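Local coordinates for protein succinyl-CoA ligase (ADP-forming) subunit alpha (Methanosaeta concilii, PDB 6HXI) that belongs to the succinyl-CoA synthetase superfamily, carries a citrate synthase-like C-terminal region and holds coenzyme A within an assembly of eight protein chains, at residues 18-23 against 52-57; 96-101 against 125-130; 378-383 against 394-399; 463-468 against 519-524. All coordinates share one frame; numbering follows the deposited sequence.

Contact 1 (18-23 against 52-57); sequences YGYQTN and GIHKAF
Y20 and H54 meet beside the coenzyme A pocket of a Rossmann-like domain. Y20 lies in the turn that leads from strand 15-18 to helix 22-34. H54 is on strand 52-58, the outermost strand of the mixed sheet within this chain. The two rings are nearly perpendicular, with planes at 85° and centroids 5.2 Å apart, and they meet obliquely. Their link is polar. Y20 OH comes to the edge of the imidazole and hydrogen-bonds H54 ND1 at 2.7 Å, and either atom could be the donor. The Y20 ring is swung out to this point with CG anti to the backbone N (chi1 -157°). Y20 is also the centre of an inverse gamma turn, closed by Q21 N to G19 O at 2.9 Å. Q21 follows as the N-cap of helix 22-34 and touches coenzyme A. The T22 methyl touches both rings. Its CG2 is 3.6 Å above the plane of the Y20 ring, toward the rim, and 3.8 Å from H54 CE1. I25 of the same helix and I45 of strand 42-46 also pack on H54. The second imidazole nitrogen is bridged to the helix start by a water in the ring plane, 2.8 Å from H54 NE2 and donating to T22 O at 2.7 Å.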
loop_
_atom_site.group_PDB
_atom_site.type_symbol
_atom_site.label_atom_id
_atom_site.label_comp_id
_atom_site.label_asym_id
_atom_site.label_seq_id
_atom_site.Cartn_x
_atom_site.Cartn_y
_atom_site.Cartn_z
ATOM N N TYR B 18 22.746 -11.697 33.538
ATOM C CA TYR B 18 22.251 -12.812 32.726
ATOM C C TYR B 18 20.733 -12.876 32.940
ATOM O O TYR B 18 20.263 -13.104 34.068
ATOM C CB TYR B 18 22.910 -14.163 33.117
ATOM C CG TYR B 18 22.529 -15.266 32.155
ATOM C CD1 TYR B 18 21.297 -15.906 32.255
ATOM C CD2 TYR B 18 23.357 -15.604 31.085
ATOM C CE1 TYR B 18 20.904 -16.858 31.330
ATOM C CE2 TYR B 18 22.977 -16.572 30.159
ATOM C CZ TYR B 18 21.744 -17.185 30.280
ATOM O OH TYR B 18 21.359 -18.144 29.388
ATOM N N GLY B 19 19.993 -12.673 31.856
ATOM C CA GLY B 19 18.539 -12.682 31.864
ATOM C C GLY B 19 18.012 -11.284 31.654
ATOM O O GLY B 19 18.532 -10.339 32.242
ATOM N N TYR B 20 16.968 -11.144 30.828
ATOM C CA TYR B 20 16.392 -9.841 30.515
ATOM C C TYR B 20 15.494 -9.320 31.623
ATOM O O TYR B 20 14.280 -9.314 31.500
ATOM C CB TYR B 20 15.691 -9.859 29.137
ATOM C CG TYR B 20 15.574 -8.489 28.508
ATOM C CD1 TYR B 20 16.670 -7.637 28.433
ATOM C CD2 TYR B 20 14.354 -8.027 28.019
ATOM C CE1 TYR B 20 16.558 -6.360 27.885
ATOM C CE2 TYR B 20 14.240 -6.762 27.446
ATOM C CZ TYR B 20 15.355 -5.949 27.344
ATOM O OH TYR B 20 15.245 -4.691 26.797
ATOM N N GLN B 21 16.110 -8.873 32.719
ATOM C CA GLN B 21 15.399 -8.378 33.898
ATOM C C GLN B 21 15.524 -6.879 33.943
ATOM O O GLN B 21 16.384 -6.347 34.638
ATOM C CB GLN B 21 15.946 -9.059 35.179
ATOM C CG GLN B 21 15.661 -10.563 35.248
ATOM C CD GLN B 21 14.217 -10.921 35.514
ATOM O OE1 GLN B 21 13.540 -10.287 36.321
ATOM N NE2 GLN B 21 13.705 -11.951 34.833
ATOM N N THR B 22 14.696 -6.206 33.176
ATOM C CA THR B 22 14.726 -4.751 32.980
ATOM C C THR B 22 14.604 -3.954 34.289
ATOM O O THR B 22 15.313 -2.958 34.461
ATOM C CB THR B 22 13.688 -4.304 31.936
ATOM O OG1 THR B 22 12.387 -4.491 32.482
ATOM C CG2 THR B 22 13.805 -5.068 30.618
ATOM N N ASN B 23 13.738 -4.375 35.208
ATOM C CA ASN B 23 13.597 -3.680 36.503
ATOM C C ASN B 23 14.847 -3.808 37.378
ATOM O O ASN B 23 15.290 -2.817 37.964
ATOM C CB ASN B 23 12.342 -4.161 37.257
ATOM C CG ASN B 23 11.739 -3.127 38.173
ATOM O OD1 ASN B 23 12.149 -1.956 38.213
ATOM N ND2 ASN B 23 10.725 -3.537 38.919
ATOM N N GLY B 52 21.660 -7.420 20.928
ATOM C CA GLY B 52 21.244 -6.078 20.566
ATOM C C GLY B 52 21.591 -5.027 21.587
ATOM O O GLY B 52 22.674 -5.041 22.179
ATOM N N ILE B 53 20.650 -4.113 21.802
ATOM C CA ILE B 53 20.797 -3.024 22.756
ATOM C C ILE B 53 19.661 -2.981 23.730
ATOM O O ILE B 53 18.549 -3.454 23.435
ATOM C CB ILE B 53 20.987 -1.641 22.074
ATOM C CG1 ILE B 53 19.797 -1.270 21.144
ATOM C CG2 ILE B 53 22.330 -1.527 21.381
ATOM C CD1 ILE B 53 19.756 0.266 20.746
ATOM N N HIS B 54 19.938 -2.394 24.901
ATOM C CA HIS B 54 18.943 -2.159 25.919
ATOM C C HIS B 54 19.105 -0.724 26.398
ATOM O O HIS B 54 20.206 -0.291 26.695
ATOM C CB HIS B 54 19.085 -3.151 27.065
ATOM C CG HIS B 54 18.221 -2.827 28.258
ATOM N ND1 HIS B 54 16.842 -2.977 28.220
ATOM C CD2 HIS B 54 18.571 -2.347 29.477
ATOM C CE1 HIS B 54 16.403 -2.596 29.414
ATOM N NE2 HIS B 54 17.406 -2.209 30.201
ATOM N N LYS B 55 18.017 0.017 26.445
ATOM C CA LYS B 55 18.034 1.400 26.914
ATOM C C LYS B 55 17.497 1.483 28.342
ATOM O O LYS B 55 16.461 0.920 28.655
ATOM C CB LYS B 55 17.227 2.279 25.940
ATOM C CG LYS B 55 17.186 3.763 26.308
ATOM C CD LYS B 55 16.680 4.646 25.145
ATOM C CE LYS B 55 15.309 4.288 24.645
ATOM N NZ LYS B 55 14.318 4.223 25.746
ATOM N N ALA B 56 18.202 2.194 29.204
ATOM C CA ALA B 56 17.839 2.405 30.600
ATOM C C ALA B 56 18.216 3.834 30.996
ATOM O O ALA B 56 18.850 4.549 30.213
ATOM C CB ALA B 56 18.584 1.408 31.478
ATOM N N PHE B 57 17.858 4.235 32.208
ATOM C CA PHE B 57 18.192 5.547 32.748
ATOM C C PHE B 57 19.476 5.540 33.564
ATOM O O PHE B 57 19.760 4.587 34.294
ATOM C CB PHE B 57 17.085 6.027 33.702
ATOM C CG PHE B 57 15.870 6.630 33.067
ATOM C CD1 PHE B 57 15.947 7.850 32.397
ATOM C CD2 PHE B 57 14.640 5.990 33.141
ATOM C CE1 PHE B 57 14.810 8.433 31.847
ATOM C CE2 PHE B 57 13.503 6.576 32.588
ATOM C CZ PHE B 57 13.600 7.791 31.934
HETATM O O HOH W 1 16.250 -1.232 32.567
#

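Contact 2 (96-101 against 125-130); sequences TTMEAL and AATARK
T127 meets M98 and L101 between two neighbouring helices of the Rossmann-like domain. Helices 93-102 and 118-130 are successive beta-alpha-beta connections, linking strands 83-86, 108-111 and 134-136. Their short segments run almost parallel, with axes 7° apart in direction and 10.7 Å apart at closest approach. The well-packed part lies toward the sheet. L101 points at the other helix, and its CD1 comes to 3.9 Å from T127 CG2. A128 adds a smaller share beside it. L101 and A128 both also rest on V135 of strand 134-136, and L101 on V109 of strand 108-111, so they fill the layer between helices and sheet. The more open side is that of M98, which is partly exposed although its CE makes the closest approach, 3.5 Å from T127 OG1. Its chain bends at chi2 (-65°) and chi3 (-73°), which brings the sulfur end across to T127. SD stands 4.0 Å from T127 CG2. L156 of the citrate lyase chain packs on A126, T127 and K130. T127 OG1 is hydrogen-bonded to V123 O, one turn back in its own helix. The hydroxyl is thus satisfied within that helix, the methyl packs on L101 and on the M98 sulfur, and what joins the two helices here is van der Waals packing.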
loop_
_atom_site.group_PDB
_atom_site.type_symbol
_atom_site.label_atom_id
_atom_site.label_comp_id
_atom_site.label_asym_id
_atom_site.label_seq_id
_atom_site.Cartn_x
_atom_site.Cartn_y
_atom_site.Cartn_z
ATOM N N THR B 96 24.203 -22.281 33.175
ATOM C CA THR B 96 24.648 -20.894 32.986
ATOM C C THR B 96 25.705 -20.491 34.033
ATOM O O THR B 96 26.703 -19.878 33.658
ATOM C CB THR B 96 23.436 -19.946 32.899
ATOM O OG1 THR B 96 22.713 -19.994 34.132
ATOM C CG2 THR B 96 22.490 -20.307 31.713
ATOM N N THR B 97 25.536 -20.885 35.303
ATOM C CA THR B 97 26.539 -20.600 36.353
ATOM C C THR B 97 27.851 -21.330 36.056
ATOM O O THR B 97 28.924 -20.731 36.159
ATOM C CB THR B 97 26.032 -20.969 37.749
ATOM O OG1 THR B 97 24.798 -20.288 37.988
ATOM C CG2 THR B 97 27.040 -20.623 38.836
ATOM N N MET B 98 27.746 -22.608 35.651
ATOM C CA MET B 98 28.884 -23.437 35.311
ATOM C C MET B 98 29.649 -22.849 34.132
ATOM O O MET B 98 30.881 -22.763 34.192
ATOM C CB MET B 98 28.468 -24.901 35.091
ATOM C CG MET B 98 28.039 -25.618 36.380
ATOM S SD MET B 98 29.364 -25.831 37.592
ATOM C CE MET B 98 30.343 -27.148 36.787
ATOM N N GLU B 99 28.919 -22.366 33.110
ATOM C CA GLU B 99 29.533 -21.702 31.953
ATOM C C GLU B 99 30.251 -20.403 32.368
ATOM O O GLU B 99 31.380 -20.180 31.952
ATOM C CB GLU B 99 28.488 -21.449 30.859
ATOM C CG GLU B 99 29.088 -21.148 29.496
ATOM C CD GLU B 99 28.082 -20.947 28.377
ATOM O OE1 GLU B 99 28.495 -20.994 27.194
ATOM O OE2 GLU B 99 26.879 -20.761 28.680
ATOM N N ALA B 100 29.623 -19.577 33.219
ATOM C CA ALA B 100 30.248 -18.350 33.709
ATOM C C ALA B 100 31.508 -18.644 34.547
ATOM O O ALA B 100 32.504 -17.925 34.407
ATOM C CB ALA B 100 29.253 -17.545 34.523
ATOM N N LEU B 101 31.469 -19.706 35.409
ATOM C CA LEU B 101 32.601 -20.106 36.268
ATOM C C LEU B 101 33.804 -20.602 35.426
ATOM O O LEU B 101 34.954 -20.410 35.816
ATOM C CB LEU B 101 32.179 -21.180 37.308
ATOM C CG LEU B 101 31.249 -20.761 38.476
ATOM C CD1 LEU B 101 30.806 -21.975 39.290
ATOM C CD2 LEU B 101 31.918 -19.755 39.424
ATOM N N ALA B 125 29.259 -25.056 44.156
ATOM C CA ALA B 125 30.058 -24.698 45.329
ATOM C C ALA B 125 31.448 -25.263 45.229
ATOM O O ALA B 125 32.402 -24.513 45.422
ATOM C CB ALA B 125 29.388 -25.189 46.611
ATOM N N ALA B 126 31.573 -26.579 44.901
ATOM C CA ALA B 126 32.852 -27.265 44.745
ATOM C C ALA B 126 33.641 -26.685 43.542
ATOM O O ALA B 126 34.853 -26.480 43.656
ATOM C CB ALA B 126 32.619 -28.747 44.557
ATOM N N THR B 127 32.948 -26.390 42.414
ATOM C CA THR B 127 33.558 -25.793 41.223
ATOM C C THR B 127 34.130 -24.426 41.597
ATOM O O THR B 127 35.271 -24.129 41.256
ATOM C CB THR B 127 32.553 -25.749 40.052
ATOM O OG1 THR B 127 32.224 -27.085 39.696
ATOM C CG2 THR B 127 33.099 -25.049 38.814
ATOM N N ALA B 128 33.364 -23.644 42.369
ATOM C CA ALA B 128 33.765 -22.320 42.836
ATOM C C ALA B 128 35.008 -22.379 43.702
ATOM O O ALA B 128 35.966 -21.648 43.438
ATOM C CB ALA B 128 32.611 -21.645 43.574
ATOM N N ARG B 129 35.020 -23.282 44.691
ATOM C CA ARG B 129 36.144 -23.466 45.627
ATOM C C ARG B 129 37.426 -23.907 44.911
ATOM O O ARG B 129 38.484 -23.347 45.185
ATOM C CB ARG B 129 35.768 -24.409 46.803
ATOM C CG ARG B 129 34.649 -23.828 47.688
ATOM C CD ARG B 129 34.263 -24.691 48.886
ATOM N NE ARG B 129 32.807 -24.766 49.101
ATOM C CZ ARG B 129 32.061 -23.839 49.708
ATOM N NH1 ARG B 129 30.755 -24.022 49.857
ATOM N NH2 ARG B 129 32.616 -22.720 50.163
ATOM N N LYS B 130 37.312 -24.835 43.942
ATOM C CA LYS B 130 38.418 -25.350 43.137
ATOM C C LYS B 130 39.085 -24.253 42.289
ATOM O O LYS B 130 40.302 -24.249 42.162
ATOM C CB LYS B 130 37.918 -26.508 42.241
ATOM C CG LYS B 130 39.002 -27.294 41.504
ATOM C CD LYS B 130 38.376 -28.187 40.439
ATOM C CE LYS B 130 39.269 -28.423 39.240
ATOM N NZ LYS B 130 39.326 -27.244 38.329
#

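Contact 3 (378-383 against 394-399); sequences LDRKMG and KKELPE
R380 and M382 sit on the turn where helix 374-379 ends, and E396 sits in the loop between helices 383-393 and 399-412. The two segments are thus the entry and exit of helix 383-393. The first turns through a Schellman motif. K381 leaves the helix with positive phi, and its N bonds back to L378 O at 3.1 Å. The second segment also begins with positive phi, at K394, and then runs in an irregular extended path to P398, the N-cap of helix 399-412. The backbones stay apart: the nearest CA atoms, those of M382 and E399, are 8.1 Å from each other. Side chains span the gap. E396 has its CG anti to the backbone N (chi1 -171°) and is extended beyond it, which carries the carboxylate out to R380. The salt bridge is a single hydrogen bond, R380 NH1 to E396 OE1, 2.8 Å long and bent to 150° at the hydrogen. It meets the syn side of OE1, and the two flat groups are turned 52° from each other. M382 lies across the stem of E396, with CE 4.0 Å from its CG. K372 of strand 372-373 packs on both M382 and E396. E396 OE2 forms a weak hydrogen bond with Q617 NE2 of the third subunit, another copy of this protein. At this surface site R380 and the nearby K372 probably stabilise the charged form of the E396 carboxylate, which also lies close to E613 of that third subunit.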
loop_
_atom_site.group_PDB
_atom_site.type_symbol
_atom_site.label_atom_id
_atom_site.label_comp_id
_atom_site.label_asym_id
_atom_site.label_seq_id
_atom_site.Cartn_x
_atom_site.Cartn_y
_atom_site.Cartn_z
ATOM N N LEU B 378 -20.124 -14.487 19.367
ATOM C CA LEU B 378 -19.989 -15.840 18.822
ATOM C C LEU B 378 -20.993 -16.814 19.362
ATOM O O LEU B 378 -21.531 -17.602 18.576
ATOM C CB LEU B 378 -18.565 -16.338 19.029
ATOM C CG LEU B 378 -17.477 -15.473 18.396
ATOM C CD1 LEU B 378 -16.159 -15.818 18.984
ATOM C CD2 LEU B 378 -17.465 -15.689 16.943
ATOM N N ASP B 379 -21.347 -16.716 20.684
ATOM C CA ASP B 379 -22.394 -17.605 21.201
ATOM C C ASP B 379 -23.725 -17.306 20.538
ATOM O O ASP B 379 -24.504 -18.232 20.354
ATOM C CB ASP B 379 -22.533 -17.522 22.737
ATOM C CG ASP B 379 -21.390 -18.095 23.542
ATOM O OD1 ASP B 379 -20.509 -18.767 22.940
ATOM O OD2 ASP B 379 -21.343 -17.836 24.780
ATOM N N ARG B 380 -23.964 -16.036 20.110
ATOM C CA ARG B 380 -25.219 -15.644 19.470
ATOM C C ARG B 380 -25.215 -15.833 17.977
ATOM O O ARG B 380 -26.213 -15.529 17.317
ATOM C CB ARG B 380 -25.641 -14.226 19.861
ATOM C CG ARG B 380 -26.218 -14.182 21.301
ATOM C CD ARG B 380 -25.989 -12.835 21.977
ATOM N NE ARG B 380 -26.870 -11.777 21.476
ATOM C CZ ARG B 380 -27.882 -11.256 22.168
ATOM N NH1 ARG B 380 -28.628 -10.295 21.642
ATOM N NH2 ARG B 380 -28.150 -11.690 23.396
ATOM N N LYS B 381 -24.109 -16.358 17.421
ATOM C CA LYS B 381 -23.981 -16.626 15.980
ATOM C C LYS B 381 -24.308 -15.402 15.131
ATOM O O LYS B 381 -24.961 -15.513 14.102
ATOM C CB LYS B 381 -24.828 -17.833 15.566
ATOM C CG LYS B 381 -24.668 -19.054 16.449
ATOM C CD LYS B 381 -23.394 -19.857 16.232
ATOM C CE LYS B 381 -23.341 -21.015 17.203
ATOM N NZ LYS B 381 -24.360 -22.053 16.858
ATOM N N MET B 382 -23.844 -14.222 15.577
ATOM C CA MET B 382 -24.007 -12.937 14.884
ATOM C C MET B 382 -23.404 -12.955 13.486
ATOM O O MET B 382 -23.854 -12.218 12.615
ATOM C CB MET B 382 -23.420 -11.785 15.732
ATOM C CG MET B 382 -24.312 -11.510 16.969
ATOM S SD MET B 382 -23.881 -9.978 17.822
ATOM C CE MET B 382 -24.335 -8.768 16.551
ATOM N N GLY B 383 -22.425 -13.824 13.288
ATOM C CA GLY B 383 -21.772 -14.006 12.007
ATOM C C GLY B 383 -20.888 -12.827 11.638
ATOM O O GLY B 383 -20.854 -11.813 12.340
ATOM N N LYS B 394 -21.701 0.319 14.611
ATOM C CA LYS B 394 -21.973 0.286 16.060
ATOM C C LYS B 394 -23.443 -0.106 16.310
ATOM O O LYS B 394 -24.149 0.544 17.061
ATOM C CB LYS B 394 -21.547 1.593 16.750
ATOM C CG LYS B 394 -20.037 1.764 16.790
ATOM C CD LYS B 394 -19.597 2.893 17.707
ATOM C CE LYS B 394 -19.965 4.232 17.161
ATOM N NZ LYS B 394 -19.804 5.303 18.180
ATOM N N LYS B 395 -23.914 -1.133 15.562
ATOM C CA LYS B 395 -25.279 -1.626 15.639
ATOM C C LYS B 395 -25.352 -3.122 15.759
ATOM O O LYS B 395 -24.576 -3.833 15.156
ATOM C CB LYS B 395 -26.105 -1.224 14.396
ATOM C CG LYS B 395 -26.295 0.271 14.194
ATOM C CD LYS B 395 -27.305 0.851 15.155
ATOM C CE LYS B 395 -27.015 2.312 15.397
ATOM N NZ LYS B 395 -27.130 3.124 14.167
ATOM N N GLU B 396 -26.369 -3.591 16.461
ATOM C CA GLU B 396 -26.714 -4.997 16.542
ATOM C C GLU B 396 -27.744 -5.095 15.429
ATOM O O GLU B 396 -28.846 -4.593 15.568
ATOM C CB GLU B 396 -27.301 -5.352 17.919
ATOM C CG GLU B 396 -27.464 -6.861 18.074
ATOM C CD GLU B 396 -27.588 -7.444 19.473
ATOM O OE1 GLU B 396 -27.639 -8.695 19.572
ATOM O OE2 GLU B 396 -27.614 -6.671 20.463
ATOM N N LEU B 397 -27.321 -5.576 14.261
ATOM C CA LEU B 397 -28.214 -5.538 13.097
ATOM C C LEU B 397 -29.185 -6.656 13.114
ATOM O O LEU B 397 -28.824 -7.743 13.561
ATOM C CB LEU B 397 -27.393 -5.619 11.785
ATOM C CG LEU B 397 -26.498 -4.435 11.437
ATOM C CD1 LEU B 397 -25.644 -4.796 10.314
ATOM C CD2 LEU B 397 -27.342 -3.204 11.056
ATOM N N PRO B 398 -30.379 -6.472 12.492
ATOM C CA PRO B 398 -31.299 -7.613 12.374
ATOM C C PRO B 398 -30.704 -8.662 11.446
ATOM O O PRO B 398 -29.827 -8.341 10.631
ATOM C CB PRO B 398 -32.591 -6.997 11.826
ATOM C CG PRO B 398 -32.242 -5.646 11.364
ATOM C CD PRO B 398 -30.916 -5.238 11.871
ATOM N N GLU B 399 -31.146 -9.905 11.587
ATOM C CA GLU B 399 -30.693 -11.055 10.784
ATOM C C GLU B 399 -30.675 -10.807 9.270
ATOM O O GLU B 399 -29.662 -11.117 8.656
ATOM C CB GLU B 399 -31.503 -12.333 11.120
ATOM C CG GLU B 399 -31.137 -12.837 12.520
ATOM C CD GLU B 399 -31.810 -14.089 13.045
ATOM O OE1 GLU B 399 -31.984 -15.046 12.254
ATOM O OE2 GLU B 399 -32.091 -14.138 14.266
#

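Contact 4 (463-468 against 519-524); sequences RAQETG and LNYALQ
Y521 reaches from helix 517-530 to A464 and Q465 at the end of helix 453-466. Both helices belong to the all-helical citrate synthase-like region. The ring is carried toward its neighbours by CG standing anti to the backbone N (chi1 -176°). At the root, Y521 CB is 3.8 Å from Q465 CG. Next along, Y521 CG and CD1 each lie 3.6 Å from that same Q465 CG, which rests over one face of the ring. The middle of the ring takes a CH-pi contact: Q465 CB is 3.9 Å from the centroid and only 9° off the ring normal. The two side chains run antiparallel alongside each other. Farther out, Y521 CE2 comes to 4.0 Å from A464 CB, and CZ is 3.9 Å from the backbone N of Q465. F474 of helix 471-480 packs on both A464 and Y521. At the tip, Y521 OH hydrogen-bonds L469 O, just beyond the end of helix 453-466, and lies 3.4 Å from A464 CB.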
loop_
_atom_site.group_PDB
_atom_site.type_symbol
_atom_site.label_atom_id
_atom_site.label_comp_id
_atom_site.label_asym_id
_atom_site.label_seq_id
_atom_site.Cartn_x
_atom_site.Cartn_y
_atom_site.Cartn_z
ATOM N N ARG B 463 -30.292 11.126 -3.442
ATOM C CA ARG B 463 -30.539 12.548 -3.688
ATOM C C ARG B 463 -31.771 12.760 -4.589
ATOM O O ARG B 463 -32.679 13.487 -4.207
ATOM C CB ARG B 463 -29.273 13.214 -4.265
ATOM C CG ARG B 463 -29.462 14.674 -4.673
ATOM C CD ARG B 463 -28.386 15.167 -5.624
ATOM N NE ARG B 463 -28.281 14.353 -6.842
ATOM C CZ ARG B 463 -29.026 14.506 -7.934
ATOM N NH1 ARG B 463 -29.964 15.445 -7.983
ATOM N NH2 ARG B 463 -28.846 13.714 -8.982
ATOM N N ALA B 464 -31.847 12.079 -5.722
ATOM C CA ALA B 464 -32.976 12.204 -6.633
ATOM C C ALA B 464 -34.289 11.901 -5.938
ATOM O O ALA B 464 -35.197 12.724 -5.971
ATOM C CB ALA B 464 -32.786 11.289 -7.837
ATOM N N GLN B 465 -34.372 10.739 -5.266
ATOM C CA GLN B 465 -35.546 10.260 -4.569
ATOM C C GLN B 465 -35.909 11.145 -3.384
ATOM O O GLN B 465 -37.094 11.341 -3.150
ATOM C CB GLN B 465 -35.310 8.808 -4.150
ATOM C CG GLN B 465 -36.567 8.024 -3.767
ATOM C CD GLN B 465 -36.728 7.761 -2.296
ATOM O OE1 GLN B 465 -35.813 7.926 -1.485
ATOM N NE2 GLN B 465 -37.898 7.294 -1.930
ATOM N N GLU B 466 -34.913 11.710 -2.672
ATOM C CA GLU B 466 -35.114 12.600 -1.507
ATOM C C GLU B 466 -35.687 13.948 -1.957
ATOM O O GLU B 466 -36.757 14.356 -1.490
ATOM C CB GLU B 466 -33.785 12.887 -0.768
ATOM C CG GLU B 466 -33.418 11.960 0.372
ATOM C CD GLU B 466 -32.063 12.279 0.978
ATOM O OE1 GLU B 466 -31.947 12.236 2.222
ATOM O OE2 GLU B 466 -31.123 12.601 0.214
ATOM N N THR B 467 -34.957 14.639 -2.875
ATOM C CA THR B 467 -35.324 15.954 -3.415
ATOM C C THR B 467 -36.659 15.913 -4.194
ATOM O O THR B 467 -37.113 16.942 -4.694
ATOM C CB THR B 467 -34.169 16.575 -4.214
ATOM O OG1 THR B 467 -33.953 15.835 -5.417
ATOM C CG2 THR B 467 -32.878 16.677 -3.401
ATOM N N GLY B 468 -37.274 14.742 -4.258
ATOM C CA GLY B 468 -38.564 14.552 -4.901
ATOM C C GLY B 468 -38.586 14.382 -6.406
ATOM O O GLY B 468 -39.673 14.192 -6.968
ATOM N N LEU B 519 -35.138 1.032 -3.806
ATOM C CA LEU B 519 -35.111 0.017 -4.852
ATOM C C LEU B 519 -36.300 0.187 -5.809
ATOM O O LEU B 519 -36.101 0.121 -7.023
ATOM C CB LEU B 519 -34.994 -1.413 -4.313
ATOM C CG LEU B 519 -35.119 -2.531 -5.368
ATOM C CD1 LEU B 519 -33.864 -2.618 -6.254
ATOM C CD2 LEU B 519 -35.400 -3.860 -4.708
ATOM N N ASN B 520 -37.497 0.508 -5.277
ATOM C CA ASN B 520 -38.671 0.718 -6.122
ATOM C C ASN B 520 -38.475 1.921 -7.059
ATOM O O ASN B 520 -38.808 1.838 -8.242
ATOM C CB ASN B 520 -39.972 0.788 -5.310
ATOM C CG ASN B 520 -40.331 -0.474 -4.534
ATOM O OD1 ASN B 520 -40.010 -1.619 -4.908
ATOM N ND2 ASN B 520 -41.035 -0.284 -3.427
ATOM N N TYR B 521 -37.857 3.000 -6.554
ATOM C CA TYR B 521 -37.500 4.176 -7.354
ATOM C C TYR B 521 -36.461 3.749 -8.407
ATOM O O TYR B 521 -36.610 4.053 -9.592
ATOM C CB TYR B 521 -36.919 5.269 -6.415
ATOM C CG TYR B 521 -36.599 6.589 -7.103
ATOM C CD1 TYR B 521 -37.564 7.589 -7.225
ATOM C CD2 TYR B 521 -35.330 6.841 -7.622
ATOM C CE1 TYR B 521 -37.279 8.796 -7.856
ATOM C CE2 TYR B 521 -35.034 8.049 -8.259
ATOM C CZ TYR B 521 -36.017 9.018 -8.385
ATOM O OH TYR B 521 -35.742 10.201 -9.026
ATOM N N ALA B 522 -35.425 3.008 -7.972
ATOM C CA ALA B 522 -34.352 2.570 -8.868
ATOM C C ALA B 522 -34.864 1.779 -10.048
ATOM O O ALA B 522 -34.385 2.011 -11.164
ATOM C CB ALA B 522 -33.291 1.791 -8.119
ATOM N N LEU B 523 -35.846 0.871 -9.801
ATOM C CA LEU B 523 -36.482 0.045 -10.822
ATOM C C LEU B 523 -37.340 0.890 -11.774
ATOM O O LEU B 523 -37.483 0.487 -12.909
ATOM C CB LEU B 523 -37.302 -1.146 -10.228
ATOM C CG LEU B 523 -36.515 -2.211 -9.417
ATOM C CD1 LEU B 523 -37.447 -3.170 -8.742
ATOM C CD2 LEU B 523 -35.531 -2.974 -10.288
ATOM N N GLN B 524 -37.901 2.043 -11.325
ATOM C CA GLN B 524 -38.647 2.984 -12.175
ATOM C C GLN B 524 -37.658 3.680 -13.108
ATOM O O GLN B 524 -37.977 3.862 -14.276
ATOM C CB GLN B 524 -39.413 4.042 -11.346
ATOM C CG GLN B 524 -40.706 3.548 -10.713
ATOM C CD GLN B 524 -41.381 4.646 -9.903
ATOM O OE1 GLN B 524 -40.990 4.969 -8.766
ATOM N NE2 GLN B 524 -42.416 5.256 -10.464
#

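The contacts follow one another along the chain, each closing before the next opens. Contacts 1 and 2 belong to the N-terminal Rossmann-like domain, with one mixed sheet of seven strands. Their centres are 25 Å apart, and Y18 OH touches T96 CG2 at 3.4 Å. Contact 1 joins the loop after a central strand to the outermost strand on one side; contact 2 covers strands near the other. Contacts 3 and 4 lie in the mainly helical C-terminal part, centres 30 Å apart. The chain is extended: the centres of contacts 2 and 4 are 87 Å apart. Contact 1 holds a coenzyme A pocket residue; the Y521 side chain lies about 12 Å from a bound coenzyme A.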